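Local structure of Ps01740 (5UIF) at residues C5-G10 / F43-P48; A74-I79 / V100-I105. The protein is a homologue of cis-3-chloroacrylic acid dehalogenase in the tautomerase superfamily and probably acts as a dehalogenase or tautomerase. One frame throughout, in Å; residues are numbered along the deposited sequence.

Contact 1 (C5-G10 / F43-P48)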
loop_
_atom_site.group_PDB
_atom_site.type_symbol
_atom_site.label_atom_id
_atom_site.label_comp_id
_atom_site.label_asym_id
_atom_site.label_seq_id
_atom_site.Cartn_x
_atom_site.Cartn_y
_atom_site.Cartn_z
ATOM N N CYS A 5 4.072 -8.187 2.438
ATOM C CA CYS A 5 3.858 -9.360 1.598
ATOM C C CYS A 5 2.372 -9.625 1.376
ATOM O O CYS A 5 1.619 -9.831 2.329
ATOM C CB CYS A 5 4.522 -10.590 2.218
ATOM S SG CYS A 5 4.492 -12.066 1.173
ATOM N N GLN A 6 1.956 -9.618 0.113
ATOM C CA GLN A 6 0.561 -9.861 -0.237
ATOM C C GLN A 6 0.401 -11.140 -1.049
ATOM O O GLN A 6 0.859 -11.223 -2.188
ATOM C CB GLN A 6 -0.011 -8.677 -1.019
ATOM C CG GLN A 6 -0.362 -7.473 -0.164
ATOM C CD GLN A 6 -0.987 -6.353 -0.971
ATOM O OE1 GLN A 6 -0.880 -6.321 -2.198
ATOM N NE2 GLN A 6 -1.647 -5.427 -0.286
ATOM N N THR A 7 -0.248 -12.136 -0.456
ATOM C CA THR A 7 -0.510 -13.397 -1.140
ATOM C C THR A 7 -1.974 -13.793 -1.002
ATOM O O THR A 7 -2.717 -13.196 -0.225
ATOM C CB THR A 7 0.366 -14.542 -0.593
ATOM O OG1 THR A 7 0.033 -14.790 0.779
ATOM C CG2 THR A 7 1.843 -14.191 -0.698
ATOM N N VAL A 8 -2.385 -14.801 -1.765
ATOM C CA VAL A 8 -3.733 -15.342 -1.657
ATOM C C VAL A 8 -3.852 -16.152 -0.368
ATOM O O VAL A 8 -2.922 -16.866 0.008
ATOM C CB VAL A 8 -4.091 -16.220 -2.879
ATOM C CG1 VAL A 8 -5.445 -16.893 -2.693
ATOM C CG2 VAL A 8 -4.080 -15.385 -4.148
ATOM N N LYS A 9 -4.990 -16.016 0.309
ATOM C CA LYS A 9 -5.256 -16.701 1.573
ATOM C C LYS A 9 -4.944 -18.196 1.521
ATOM O O LYS A 9 -5.498 -18.930 0.704
ATOM C CB LYS A 9 -6.719 -16.493 1.974
ATOM C CG LYS A 9 -7.120 -17.160 3.277
ATOM C CD LYS A 9 -8.574 -16.864 3.609
ATOM C CE LYS A 9 -8.968 -17.438 4.958
ATOM N NZ LYS A 9 -10.367 -17.082 5.321
ATOM N N GLY A 10 -4.045 -18.636 2.397
ATOM C CA GLY A 10 -3.683 -20.039 2.482
ATOM C C GLY A 10 -2.325 -20.349 1.879
ATOM O O GLY A 10 -1.867 -21.492 1.919
ATOM N N PHE A 43 2.470 -9.151 6.839
ATOM C CA PHE A 43 1.878 -10.147 5.953
ATOM C C PHE A 43 0.373 -9.945 5.819
ATOM O O PHE A 43 -0.355 -9.932 6.811
ATOM C CB PHE A 43 2.176 -11.561 6.457
ATOM C CG PHE A 43 3.616 -11.962 6.317
ATOM C CD1 PHE A 43 4.516 -11.729 7.344
ATOM C CD2 PHE A 43 4.070 -12.571 5.160
ATOM C CE1 PHE A 43 5.842 -12.096 7.217
ATOM C CE2 PHE A 43 5.394 -12.941 5.027
ATOM C CZ PHE A 43 6.281 -12.704 6.057
ATOM N N LYS A 44 -0.084 -9.788 4.582
ATOM C CA LYS A 44 -1.499 -9.602 4.298
ATOM C C LYS A 44 -1.992 -10.645 3.302
ATOM O O LYS A 44 -1.311 -10.949 2.322
ATOM C CB LYS A 44 -1.758 -8.194 3.761
ATOM C CG LYS A 44 -1.676 -7.110 4.822
ATOM C CD LYS A 44 -1.413 -5.746 4.210
ATOM C CE LYS A 44 -0.023 -5.682 3.599
ATOM N NZ LYS A 44 0.220 -4.390 2.903
ATOM N N GLU A 45 -3.174 -11.195 3.559
ATOM C CA GLU A 45 -3.746 -12.207 2.681
ATOM C C GLU A 45 -4.915 -11.662 1.868
ATOM O O GLU A 45 -5.691 -10.837 2.348
ATOM C CB GLU A 45 -4.199 -13.427 3.486
ATOM C CG GLU A 45 -3.059 -14.283 4.006
ATOM C CD GLU A 45 -3.540 -15.585 4.615
ATOM O OE1 GLU A 45 -4.736 -15.672 4.967
ATOM O OE2 GLU A 45 -2.725 -16.523 4.738
ATOM N N LEU A 46 -5.027 -12.134 0.631
ATOM C CA LEU A 46 -6.124 -11.750 -0.246
ATOM C C LEU A 46 -7.169 -12.855 -0.302
ATOM O O LEU A 46 -6.831 -14.039 -0.290
ATOM C CB LEU A 46 -5.605 -11.443 -1.653
ATOM C CG LEU A 46 -4.576 -10.318 -1.772
ATOM C CD1 LEU A 46 -3.950 -10.310 -3.157
ATOM C CD2 LEU A 46 -5.219 -8.977 -1.467
ATOM N N GLU A 47 -8.438 -12.465 -0.356
ATOM C CA GLU A 47 -9.523 -13.430 -0.489
ATOM C C GLU A 47 -9.440 -14.131 -1.839
ATOM O O GLU A 47 -9.091 -13.508 -2.841
ATOM C CB GLU A 47 -10.880 -12.742 -0.330
ATOM C CG GLU A 47 -11.127 -12.171 1.055
ATOM C CD GLU A 47 -11.225 -13.247 2.118
ATOM O OE1 GLU A 47 -11.740 -14.343 1.810
ATOM O OE2 GLU A 47 -10.784 -12.999 3.260
ATOM N N PRO A 48 -9.740 -15.438 -1.864
ATOM C CA PRO A 48 -9.754 -16.205 -3.114
ATOM C C PRO A 48 -10.701 -15.597 -4.143
ATOM O O PRO A 48 -11.884 -15.416 -3.855
ATOM C CB PRO A 48 -10.239 -17.588 -2.671
ATOM C CG PRO A 48 -9.845 -17.679 -1.238
ATOM C CD PRO A 48 -10.005 -16.290 -0.691
HETATM O O HOH W 1 -0.549 -16.101 2.859
HETATM O O HOH W 2 1.149 -13.180 3.029
#
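Past Val8 the chain turns up off the sheet, bringing Lys9 and Gly10 alongside the carboxylate of Glu45. Its OE2 accepts a weak hydrogen bond from Gly10 N at 3.4 Å, while OE1 lies against Lys9 CG, the two side chains crossing at about a right angle. The Glu45 chain is extended at chi2 (-171°), which carries CD out to the level of Lys9 CA, 3.7 Å from Glu45 CD. A water donates to Glu45 OE2, its O 2.9 Å from OE2, and also lies by Thr7 OG1, a link less certain at this resolution. The strands run parallel, 28° apart, and the backbone bonds zigzag: Lys44 N to Cys5 O, 2.8 Å, then Thr7 N to Lys44 O, Leu46 N to Thr7 O and Lys9 N to Leu46 O. On the Glu45 face, Cys5 lies obliquely to the Phe43 ring, CB 3.6 Å from Phe43 CD2 and SG 5.0 Å from the ring centroid. On the other face Gln6 and Lys44 lie near the subunit interface; Lys44 NZ forms a salt bridge with Glu4. Helix 14-32 connects the two strands and touches Phe43 and Glu45 through Arg17, as in the beta-alpha-beta unit of the tautomerase fold.

Contact 2 (A74-I79 / V100-I105)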
loop_
_atom_site.group_PDB
_atom_site.type_symbol
_atom_site.label_atom_id
_atom_site.label_comp_id
_atom_site.label_asym_id
_atom_site.label_seq_id
_atom_site.Cartn_x
_atom_site.Cartn_y
_atom_site.Cartn_z
ATOM N N ALA A 74 23.026 -0.888 -7.230
ATOM C CA ALA A 74 23.547 -2.230 -6.999
ATOM C C ALA A 74 23.045 -2.793 -5.674
ATOM O O ALA A 74 22.795 -3.992 -5.551
ATOM C CB ALA A 74 25.068 -2.221 -7.030
ATOM N N THR A 75 22.896 -1.915 -4.687
ATOM C CA THR A 75 22.377 -2.302 -3.381
ATOM C C THR A 75 20.916 -2.736 -3.481
ATOM O O THR A 75 20.524 -3.763 -2.926
ATOM C CB THR A 75 22.500 -1.151 -2.365
ATOM O OG1 THR A 75 23.884 -0.848 -2.151
ATOM C CG2 THR A 75 21.860 -1.531 -1.040
ATOM N N ARG A 76 20.120 -1.951 -4.201
ATOM C CA ARG A 76 18.702 -2.243 -4.380
ATOM C C ARG A 76 18.491 -3.563 -5.112
ATOM O O ARG A 76 17.701 -4.403 -4.682
ATOM C CB ARG A 76 18.016 -1.114 -5.147
ATOM C CG ARG A 76 16.515 -1.286 -5.292
ATOM C CD ARG A 76 15.963 -0.363 -6.361
ATOM N NE ARG A 76 16.630 0.936 -6.353
ATOM C CZ ARG A 76 16.273 1.958 -5.583
ATOM N NH1 ARG A 76 16.942 3.101 -5.647
ATOM N NH2 ARG A 76 15.249 1.836 -4.749
ATOM N N HIS A 77 19.202 -3.731 -6.225
ATOM C CA HIS A 77 19.110 -4.943 -7.035
ATOM C C HIS A 77 19.453 -6.187 -6.223
ATOM O O HIS A 77 18.825 -7.235 -6.383
ATOM C CB HIS A 77 20.035 -4.842 -8.248
ATOM C CG HIS A 77 20.113 -6.100 -9.055
ATOM N ND1 HIS A 77 19.149 -6.457 -9.975
ATOM C CD2 HIS A 77 21.038 -7.089 -9.078
ATOM C CE1 HIS A 77 19.478 -7.610 -10.530
ATOM N NE2 HIS A 77 20.620 -8.015 -10.003
ATOM N N ALA A 78 20.450 -6.061 -5.352
ATOM C CA ALA A 78 20.862 -7.161 -4.490
ATOM C C ALA A 78 19.738 -7.547 -3.536
ATOM O O ALA A 78 19.541 -8.724 -3.236
ATOM C CB ALA A 78 22.115 -6.788 -3.714
ATOM N N ILE A 79 19.002 -6.546 -3.064
ATOM C CA ILE A 79 17.861 -6.782 -2.190
ATOM C C ILE A 79 16.725 -7.441 -2.966
ATOM O O ILE A 79 16.116 -8.401 -2.495
ATOM C CB ILE A 79 17.357 -5.475 -1.549
ATOM C CG1 ILE A 79 18.469 -4.824 -0.726
ATOM C CG2 ILE A 79 16.142 -5.743 -0.675
ATOM C CD1 ILE A 79 18.077 -3.504 -0.103
ATOM N N VAL A 100 8.492 -8.403 -6.828
ATOM C CA VAL A 100 9.155 -7.717 -5.725
ATOM C C VAL A 100 9.541 -6.297 -6.130
ATOM O O VAL A 100 10.106 -6.082 -7.202
ATOM C CB VAL A 100 10.414 -8.477 -5.257
ATOM C CG1 VAL A 100 11.056 -7.769 -4.071
ATOM C CG2 VAL A 100 10.065 -9.912 -4.897
ATOM N N ALA A 101 9.231 -5.332 -5.269
ATOM C CA ALA A 101 9.547 -3.933 -5.540
ATOM C C ALA A 101 10.166 -3.252 -4.323
ATOM O O ALA A 101 9.631 -3.325 -3.216
ATOM C CB ALA A 101 8.298 -3.187 -5.985
ATOM N N VAL A 102 11.300 -2.592 -4.536
ATOM C CA VAL A 102 11.977 -1.856 -3.474
ATOM C C VAL A 102 12.117 -0.386 -3.857
ATOM O O VAL A 102 12.982 -0.022 -4.655
ATOM C CB VAL A 102 13.370 -2.445 -3.172
ATOM C CG1 VAL A 102 14.059 -1.648 -2.075
ATOM C CG2 VAL A 102 13.254 -3.908 -2.775
ATOM N N VAL A 103 11.263 0.457 -3.286
ATOM C CA VAL A 103 11.243 1.873 -3.638
ATOM C C VAL A 103 11.989 2.738 -2.624
ATOM O O VAL A 103 12.077 2.400 -1.442
ATOM C CB VAL A 103 9.799 2.396 -3.774
ATOM C CG1 VAL A 103 9.092 1.700 -4.928
ATOM C CG2 VAL A 103 9.036 2.193 -2.476
ATOM N N ASP A 104 12.528 3.855 -3.100
ATOM C CA ASP A 104 13.244 4.791 -2.243
ATOM C C ASP A 104 12.294 5.760 -1.554
ATOM O O ASP A 104 11.412 6.338 -2.188
ATOM C CB ASP A 104 14.284 5.576 -3.048
ATOM C CG ASP A 104 15.554 4.787 -3.286
ATOM O OD1 ASP A 104 15.812 3.830 -2.526
ATOM O OD2 ASP A 104 16.299 5.128 -4.229
ATOM N N ILE A 105 12.481 5.926 -0.251
ATOM C CA ILE A 105 11.740 6.918 0.513
ATOM C C ILE A 105 12.714 7.913 1.126
ATOM O O ILE A 105 13.627 7.518 1.852
ATOM C CB ILE A 105 10.896 6.275 1.630
ATOM C CG1 ILE A 105 9.932 5.239 1.046
ATOM C CG2 ILE A 105 10.136 7.341 2.406
ATOM C CD1 ILE A 105 8.921 5.821 0.084
#
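Helix 74-79 runs nearly antiparallel to strand 100-105, their axes at 151° and 8.9 Å apart at closest, with Arg76 and Val102 the nearest CA pair. Arg76 bridges this gap. Its CG is anti to the backbone N (chi1 -176°) and passes the side chain of Val102, 4.0 Å from Val102 CB, before the chain bends at chi3. The guanidinium then meets the strand edge-on. NH1 gives Asp104 OD2 a nearly straight bond of 2.6 Å, in the guanidinium plane but above that of the carboxylate; the two planes are 57° apart. NH2 serves two acceptors, Val102 O at 2.9 Å and, more weakly, Asp104 OD1 at 3.0 Å. One guanidinium thus grips a carboxylate and a main-chain carbonyl; the salt bridge would be expected to favour the charged form of Asp104. Arg76 NE bonds to Gln73, and Trp109 of the third subunit makes a cation-pi contact with Arg76. One turn further along the helix, Ile79 CG2 meets Val102 CG2 at 4.0 Å, the side chains crossing at about a right angle. Helix 73-91 thereby packs on the strand it precedes, within the second beta-alpha-beta unit, strand 61-68, helix 73-91, strand 98-105, of the tautomerase fold.

Contacts 1 and 2 belong to successive beta-alpha-beta units that share one mixed sheet, whose strand order is 40-46, 2-8, 61-68, 98-105. Contact 1 joins two neighbouring strands at one border of the sheet as this chain forms it; contact 2 packs a helix on the strand at the other. Their centres are 22 Å apart, on opposite sides of the chain's centre, and the nearest atoms stay about 9 Å apart. Strand 61-68 lies between them, hydrogen-bonded through the backbone, Ile62 with Gln6, and Ile63 and Gly65 with Ala101. Both contacts also meet the third subunit of the trimer: Gln6 touches Leu42 of that chain, and Val100 and Ala101 continue the sheet into it.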